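PDB 4WXJ: glutamate receptor IIB,Glutamate receptor IIB from Drosophila melanogaster, which probably forms part of a glutamate-gated, kainate-type ion channel of postsynaptic membranes, this construct being its ligand-binding domain with glutamate bound. Local coordinates for residues T15-K19 with P20-W24; M49-E53 with C54-F58. All blocks are in the same frame, centred on the assembly; numbering follows the deposited sequence.

How the contacts relate
Both contacts belong to one beta-alpha-beta crossover of the glutamate-binding domain: strand 10-15, helix 42-54 and strand 57-62, the two strands lying side by side in a parallel sheet. Contact 1 comes first along the chain, at the end where strand 10-15 runs out toward the ligand pocket; contact 2 follows, at the opposite end of the sheet, where helix 42-54 gives way to strand 57-62. Their centres are about 19 Å apart and their nearest atoms about 8 Å, without touching. Phe-60, on strand 57-62, meets Phe-22 of contact 1 and Phe-58 of contact 2. Contact 1 borders the pocket, Tyr-21 lying beside the glutamate-binding Asp-96, whereas contact 2 is remote from the binding residues.

Contact 1 of 2, residues T15-K19 with P20-W24; sequences TRVGK and PYFSW
Phe-22 lays one face of its ring against the methyl group of Thr-15, with Thr-15 CG2 3.3 Å from the Phe-22 ring centroid, a CH-pi contact 6° off the ring normal. Followed outward, Phe-22 CB lies 3.5 Å from Arg-16 O; CG sits beside both Thr-15 OG1 and CG2; CD1 is shared between Arg-16 O and Thr-15 CG2, each 3.6 Å away; the other ring carbons, CD2, CE1, CE2 and CZ, all lie close to Thr-15 CG2, centred over the ring. Thr-15 OG1 spends its polarity elsewhere, on Ile-94 O. With an alanine at Phe-22 the Thr-15 methyl would probably lose its aromatic partner, and a gap would open toward Phe-39 and Phe-60, which also pack on this ring. The backbone between Thr-15 and Phe-22 reverses through the cis peptide bond before Pro-20, a type VI turn closed by Tyr-21 N to Gly-18 O at 3.1 Å. Tyr-21 and Phe-22 face Gly-18, a classic beta bulge: Gly-18 O also accepts Phe-22 N, from above its carbonyl plane, while Gly-18 N gives a straight bond of 2.7 Å to Phe-22 O. Farther out, Val-17 CG2 reaches Trp-24 NE1 at 3.6 Å, and Lys-19 CG, anti to its carbonyl carbon (chi1 -66°), runs alongside Ser-23 CB at 3.7 Å. Tyr-21 points its ring toward the binding site, touching the glutamate-binding Asp-96 and hydrogen-bonding Asn-203 through OH.

Contact 2 of 2, residues M49-E53 with C54-F58; sequences MLAQE and CKFDF
Ala-51 sits against two aromatic rings. Its CA lies over one face of Phe-56, 3.6 Å from the ring centroid and offset toward the rim, a CH-pi contact, while Ala-51 CB meets the edge of the Phe-58 ring at CE2, a tight 3.3 Å. Phe-56 CG stands between its backbone N and carbonyl carbon (chi1 62°), which folds the ring back against the helix end, so that CZ also comes 4.2 Å from Leu-50 CB. Beside it, Leu-50 CD2 packs on Cys-54 SG. Around this core the helix ends: Cys-54 N keeps the helical bond to Leu-50 O at 2.6 Å, then Lys-55 turns to positive phi (59°). Ala-51 O consequently receives Phe-56 N at 3.2 Å, in the carbonyl plane on a lone pair, with a weak second bond from Lys-55 N. The ending resembles a Schellman C-cap in its 6→1 bond and positive phi, here at the helix-to-strand return of a beta-alpha-beta unit. At the polar rim the Lys-55 chain bends at chi2 and curls back, placing NZ 3.1 Å from Gln-52 O, a backbone carbonyl of the last turn. Leu-50 and Cys-54 pack against helix 237-250, where Glu-53 has a long, weak ion pair with Arg-246, whereas Phe-56 meets Tyr-11 of the adjoining strand 10-15.

Contact 1 of 2, residues T15-K19 with P20-W24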
ATOM      1  N   THR A  15       1.734   9.231  -8.124  1.00 31.70           N
ATOM      2  CA  THR A  15       1.517   8.748  -6.769  1.00 24.77           C
ATOM      3  C   THR A  15       0.044   8.875  -6.405  1.00 33.21           C
ATOM      4  O   THR A  15      -0.789   9.190  -7.258  1.00 23.68           O
ATOM      5  CB  THR A  15       2.378   9.521  -5.746  1.00 38.28           C
ATOM      6  OG1 THR A  15       2.193   8.967  -4.437  1.00 35.00           O
ATOM      7  CG2 THR A  15       2.016  10.999  -5.732  1.00 31.07           C
ATOM      8  N   ARG A  16      -0.269   8.615  -5.141  1.00 22.10           N
ATOM      9  CA  ARG A  16      -1.627   8.763  -4.637  1.00 19.85           C
ATOM     10  C   ARG A  16      -1.580   9.362  -3.241  1.00 23.33           C
ATOM     11  O   ARG A  16      -0.593   9.203  -2.523  1.00 20.56           O
ATOM     12  CB  ARG A  16      -2.358   7.416  -4.619  1.00 19.62           C
ATOM     13  CG  ARG A  16      -1.789   6.410  -3.626  1.00 24.40           C
ATOM     14  CD  ARG A  16      -2.543   5.086  -3.678  1.00 24.74           C
ATOM     15  NE  ARG A  16      -3.967   5.247  -3.389  1.00 25.32           N
ATOM     16  CZ  ARG A  16      -4.489   5.312  -2.166  1.00 24.88           C
ATOM     17  NH1 ARG A  16      -3.710   5.236  -1.094  1.00 21.57           N
ATOM     18  NH2 ARG A  16      -5.798   5.459  -2.014  1.00 30.71           N
ATOM     19  N   VAL A  17      -2.645  10.056  -2.862  1.00 25.56           N
ATOM     20  CA  VAL A  17      -2.716  10.683  -1.550  1.00 25.05           C
ATOM     21  C   VAL A  17      -3.057   9.647  -0.488  1.00 21.14           C
ATOM     22  O   VAL A  17      -4.103   9.003  -0.543  1.00 24.01           O
ATOM     23  CB  VAL A  17      -3.754  11.819  -1.528  1.00 30.71           C
ATOM     24  CG1 VAL A  17      -3.905  12.389  -0.121  1.00 26.60           C
ATOM     25  CG2 VAL A  17      -3.348  12.915  -2.507  1.00 25.25           C
ATOM     26  N   GLY A  18      -2.163   9.495   0.480  1.00 24.67           N
ATOM     27  CA  GLY A  18      -2.350   8.537   1.551  1.00 25.65           C
ATOM     28  C   GLY A  18      -1.167   8.558   2.492  1.00 29.98           C
ATOM     29  O   GLY A  18      -0.040   8.263   2.095  1.00 24.43           O
ATOM     30  N   LYS A  19      -1.422   8.918   3.743  1.00 30.08           N
ATOM     31  CA  LYS A  19      -0.363   9.036   4.731  1.00 22.38           C
ATOM     32  C   LYS A  19       0.117   7.658   5.167  1.00 19.34           C
ATOM     33  O   LYS A  19      -0.650   6.697   5.125  1.00 19.17           O
ATOM     34  CB  LYS A  19      -0.849   9.831   5.939  1.00 33.22           C
ATOM     35  CG  LYS A  19      -1.167  11.284   5.631  1.00 30.31           C
ATOM     36  CD  LYS A  19      -1.788  11.978   6.829  1.00 43.57           C
ATOM     37  CE  LYS A  19      -2.003  13.459   6.563  1.00 54.84           C
ATOM     38  NZ  LYS A  19      -2.771  14.115   7.657  1.00 53.56           N
ATOM     39  N   PRO A  20       1.383   7.555   5.602  1.00 21.86           N
ATOM     40  CA  PRO A  20       2.392   8.616   5.701  1.00 20.44           C
ATOM     41  C   PRO A  20       3.281   8.744   4.463  1.00 26.46           C
ATOM     42  O   PRO A  20       4.344   9.359   4.534  1.00 28.64           O
ATOM     43  CB  PRO A  20       3.217   8.180   6.910  1.00 21.70           C
ATOM     44  CG  PRO A  20       3.186   6.693   6.841  1.00 21.00           C
ATOM     45  CD  PRO A  20       1.845   6.314   6.251  1.00 29.06           C
ATOM     46  N   TYR A  21       2.845   8.181   3.341  1.00 21.46           N
ATOM     47  CA  TYR A  21       3.690   8.110   2.153  1.00 23.64           C
ATOM     48  C   TYR A  21       3.656   9.396   1.338  1.00 27.04           C
ATOM     49  O   TYR A  21       4.696   9.883   0.893  1.00 21.85           O
ATOM     50  CB  TYR A  21       3.263   6.927   1.281  1.00 26.44           C
ATOM     51  CG  TYR A  21       3.211   5.626   2.046  1.00 22.36           C
ATOM     52  CD1 TYR A  21       4.361   4.877   2.258  1.00 19.11           C
ATOM     53  CD2 TYR A  21       2.015   5.154   2.568  1.00 19.08           C
ATOM     54  CE1 TYR A  21       4.320   3.691   2.964  1.00 24.85           C
ATOM     55  CE2 TYR A  21       1.965   3.970   3.275  1.00 25.07           C
ATOM     56  CZ  TYR A  21       3.121   3.244   3.475  1.00 21.56           C
ATOM     57  OH  TYR A  21       3.074   2.061   4.173  1.00 25.70           O
ATOM     58  N   PHE A  22       2.462   9.943   1.149  1.00 23.71           N
ATOM     59  CA  PHE A  22       2.283  11.117   0.304  1.00 23.40           C
ATOM     60  C   PHE A  22       0.999  11.844   0.677  1.00 20.19           C
ATOM     61  O   PHE A  22      -0.080  11.254   0.671  1.00 22.23           O
ATOM     62  CB  PHE A  22       2.257  10.704  -1.169  1.00 20.11           C
ATOM     63  CG  PHE A  22       2.260  11.857  -2.128  1.00 24.52           C
ATOM     64  CD1 PHE A  22       1.071  12.402  -2.584  1.00 31.96           C
ATOM     65  CD2 PHE A  22       3.452  12.387  -2.586  1.00 28.05           C
ATOM     66  CE1 PHE A  22       1.073  13.458  -3.471  1.00 29.43           C
ATOM     67  CE2 PHE A  22       3.462  13.443  -3.473  1.00 25.56           C
ATOM     68  CZ  PHE A  22       2.270  13.978  -3.918  1.00 30.04           C
ATOM     69  N   SER A  23       1.119  13.124   1.012  1.00 23.77           N
ATOM     70  CA  SER A  23      -0.045  13.919   1.385  1.00 33.56           C
ATOM     71  C   SER A  23       0.213  15.410   1.203  1.00 27.46           C
ATOM     72  O   SER A  23       1.354  15.844   1.044  1.00 24.06           O
ATOM     73  CB  SER A  23      -0.445  13.636   2.833  1.00 27.44           C
ATOM     74  OG  SER A  23       0.596  13.982   3.726  1.00 29.40           O
ATOM     75  N   TRP A  24      -0.864  16.185   1.236  1.00 31.14           N
ATOM     76  CA  TRP A  24      -0.776  17.627   1.065  1.00 25.81           C
ATOM     77  C   TRP A  24      -0.282  18.292   2.341  1.00 26.99           C
ATOM     78  O   TRP A  24      -0.855  18.101   3.414  1.00 28.53           O
ATOM     79  CB  TRP A  24      -2.136  18.198   0.665  1.00 31.01           C
ATOM     80  CG  TRP A  24      -2.597  17.738  -0.680  1.00 35.91           C
ATOM     81  CD1 TRP A  24      -3.286  16.595  -0.964  1.00 41.85           C
ATOM     82  CD2 TRP A  24      -2.398  18.408  -1.929  1.00 42.16           C
ATOM     83  NE1 TRP A  24      -3.531  16.514  -2.314  1.00 38.79           N
ATOM     84  CE2 TRP A  24      -2.995  17.614  -2.928  1.00 47.60           C
ATOM     85  CE3 TRP A  24      -1.772  19.602  -2.300  1.00 44.92           C
ATOM     86  CZ2 TRP A  24      -2.985  17.976  -4.274  1.00 45.43           C
ATOM     87  CZ3 TRP A  24      -1.764  19.961  -3.636  1.00 53.37           C
ATOM     88  CH2 TRP A  24      -2.367  19.151  -4.606  1.00 47.73           C
TER

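Contact 2 of 2, residues M49-E53 with C54-F58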
ATOM      1  N   MET A  49      15.702  11.789  -1.987  1.00 28.31           N
ATOM      2  CA  MET A  49      16.953  11.093  -1.707  1.00 25.30           C
ATOM      3  C   MET A  49      17.483  10.400  -2.958  1.00 32.65           C
ATOM      4  O   MET A  49      18.684  10.421  -3.228  1.00 33.10           O
ATOM      5  CB  MET A  49      16.756  10.073  -0.583  1.00 28.14           C
ATOM      6  CG  MET A  49      16.465  10.696   0.773  1.00 33.65           C
ATOM      7  SD  MET A  49      15.624   9.573   1.909  1.00 36.41           S
ATOM      8  CE  MET A  49      16.931   8.405   2.264  1.00 29.40           C
ATOM      9  N   LEU A  50      16.581   9.785  -3.718  1.00 24.16           N
ATOM     10  CA  LEU A  50      16.957   9.098  -4.949  1.00 21.55           C
ATOM     11  C   LEU A  50      17.321  10.092  -6.044  1.00 26.85           C
ATOM     12  O   LEU A  50      18.201   9.829  -6.864  1.00 35.58           O
ATOM     13  CB  LEU A  50      15.821   8.191  -5.427  1.00 26.20           C
ATOM     14  CG  LEU A  50      15.624   6.885  -4.658  1.00 23.64           C
ATOM     15  CD1 LEU A  50      14.325   6.211  -5.076  1.00 25.69           C
ATOM     16  CD2 LEU A  50      16.800   5.950  -4.882  1.00 20.65           C
ATOM     17  N   ALA A  51      16.634  11.228  -6.060  1.00 35.62           N
ATOM     18  CA  ALA A  51      16.908  12.268  -7.043  1.00 39.98           C
ATOM     19  C   ALA A  51      18.325  12.796  -6.863  1.00 45.24           C
ATOM     20  O   ALA A  51      19.016  13.091  -7.838  1.00 42.66           O
ATOM     21  CB  ALA A  51      15.902  13.396  -6.920  1.00 44.98           C
ATOM     22  N   GLN A  52      18.750  12.906  -5.610  1.00 38.40           N
ATOM     23  CA  GLN A  52      20.091  13.381  -5.295  1.00 41.77           C
ATOM     24  C   GLN A  52      21.113  12.272  -5.525  1.00 38.85           C
ATOM     25  O   GLN A  52      22.251  12.532  -5.914  1.00 37.51           O
ATOM     26  CB  GLN A  52      20.162  13.871  -3.848  1.00 44.25           C
ATOM     27  CG  GLN A  52      21.296  14.848  -3.588  1.00 61.06           C
ATOM     28  CD  GLN A  52      21.984  14.608  -2.260  1.00 69.95           C
ATOM     29  OE1 GLN A  52      21.343  14.260  -1.266  1.00 70.86           O
ATOM     30  NE2 GLN A  52      23.299  14.789  -2.236  1.00 73.90           N
ATOM     31  N   GLU A  53      20.695  11.033  -5.284  1.00 34.35           N
ATOM     32  CA  GLU A  53      21.577   9.880  -5.422  1.00 31.99           C
ATOM     33  C   GLU A  53      21.760   9.492  -6.886  1.00 39.36           C
ATOM     34  O   GLU A  53      22.872   9.188  -7.322  1.00 42.08           O
ATOM     35  CB  GLU A  53      21.020   8.692  -4.633  1.00 36.99           C
ATOM     36  CG  GLU A  53      21.938   7.480  -4.586  1.00 43.29           C
ATOM     37  CD  GLU A  53      23.227   7.750  -3.835  1.00 45.35           C
ATOM     38  OE1 GLU A  53      23.220   8.597  -2.917  1.00 41.12           O
ATOM     39  OE2 GLU A  53      24.249   7.115  -4.166  1.00 58.97           O
ATOM     40  N   CYS A  54      20.664   9.505  -7.638  1.00 41.42           N
ATOM     41  CA  CYS A  54      20.668   9.060  -9.029  1.00 42.80           C
ATOM     42  C   CYS A  54      20.764  10.226 -10.011  1.00 49.30           C
ATOM     43  O   CYS A  54      20.893  10.018 -11.217  1.00 46.23           O
ATOM     44  CB  CYS A  54      19.407   8.244  -9.318  1.00 45.00           C
ATOM     45  SG  CYS A  54      19.170   6.834  -8.212  1.00 45.16           S
ATOM     46  N   LYS A  55      20.695  11.446  -9.485  1.00 49.72           N
ATOM     47  CA  LYS A  55      20.801  12.662 -10.290  1.00 51.51           C
ATOM     48  C   LYS A  55      19.720  12.746 -11.365  1.00 43.18           C
ATOM     49  O   LYS A  55      19.946  12.403 -12.525  1.00 48.06           O
ATOM     50  CB  LYS A  55      22.187  12.762 -10.935  1.00 57.60           C
ATOM     51  CG  LYS A  55      23.339  12.812  -9.937  1.00 62.47           C
ATOM     52  CD  LYS A  55      23.159  13.939  -8.926  1.00 71.57           C
ATOM     53  CE  LYS A  55      24.323  14.023  -7.957  1.00 76.24           C
ATOM     54  NZ  LYS A  55      24.010  14.926  -6.814  1.00 76.24           N
ATOM     55  N   PHE A  56      18.541  13.208 -10.957  1.00 34.09           N
ATOM     56  CA  PHE A  56      17.454  13.490 -11.883  1.00 41.47           C
ATOM     57  C   PHE A  56      16.511  14.514 -11.263  1.00 45.28           C
ATOM     58  O   PHE A  56      16.425  14.623 -10.038  1.00 41.32           O
ATOM     59  CB  PHE A  56      16.689  12.209 -12.253  1.00 44.68           C
ATOM     60  CG  PHE A  56      16.022  11.526 -11.083  1.00 33.91           C
ATOM     61  CD1 PHE A  56      14.832  12.008 -10.561  1.00 33.59           C
ATOM     62  CD2 PHE A  56      16.577  10.386 -10.524  1.00 37.97           C
ATOM     63  CE1 PHE A  56      14.218  11.377  -9.493  1.00 39.70           C
ATOM     64  CE2 PHE A  56      15.965   9.749  -9.456  1.00 29.42           C
ATOM     65  CZ  PHE A  56      14.785  10.246  -8.941  1.00 25.96           C
ATOM     66  N   ASP A  57      15.820  15.271 -12.108  1.00 37.73           N
ATOM     67  CA  ASP A  57      14.741  16.138 -11.651  1.00 37.33           C
ATOM     68  C   ASP A  57      13.441  15.353 -11.701  1.00 34.93           C
ATOM     69  O   ASP A  57      13.370  14.308 -12.348  1.00 42.91           O
ATOM     70  CB  ASP A  57      14.645  17.404 -12.502  1.00 53.89           C
ATOM     71  CG  ASP A  57      15.604  18.483 -12.045  1.00 63.15           C
ATOM     72  OD1 ASP A  57      15.199  19.322 -11.212  1.00 67.55           O
ATOM     73  OD2 ASP A  57      16.761  18.492 -12.513  1.00 66.56           O
ATOM     74  N   PHE A  58      12.416  15.845 -11.016  1.00 27.11           N
ATOM     75  CA  PHE A  58      11.147  15.133 -10.966  1.00 33.09           C
ATOM     76  C   PHE A  58       9.979  16.055 -10.653  1.00 33.57           C
ATOM     77  O   PHE A  58      10.150  17.124 -10.068  1.00 35.23           O
ATOM     78  CB  PHE A  58      11.208  14.015  -9.923  1.00 35.60           C
ATOM     79  CG  PHE A  58      11.471  14.504  -8.530  1.00 32.32           C
ATOM     80  CD1 PHE A  58      10.423  14.862  -7.698  1.00 29.76           C
ATOM     81  CD2 PHE A  58      12.766  14.615  -8.054  1.00 34.65           C
ATOM     82  CE1 PHE A  58      10.664  15.319  -6.416  1.00 30.01           C
ATOM     83  CE2 PHE A  58      13.013  15.068  -6.773  1.00 28.99           C
ATOM     84  CZ  PHE A  58      11.960  15.421  -5.952  1.00 34.59           C
TER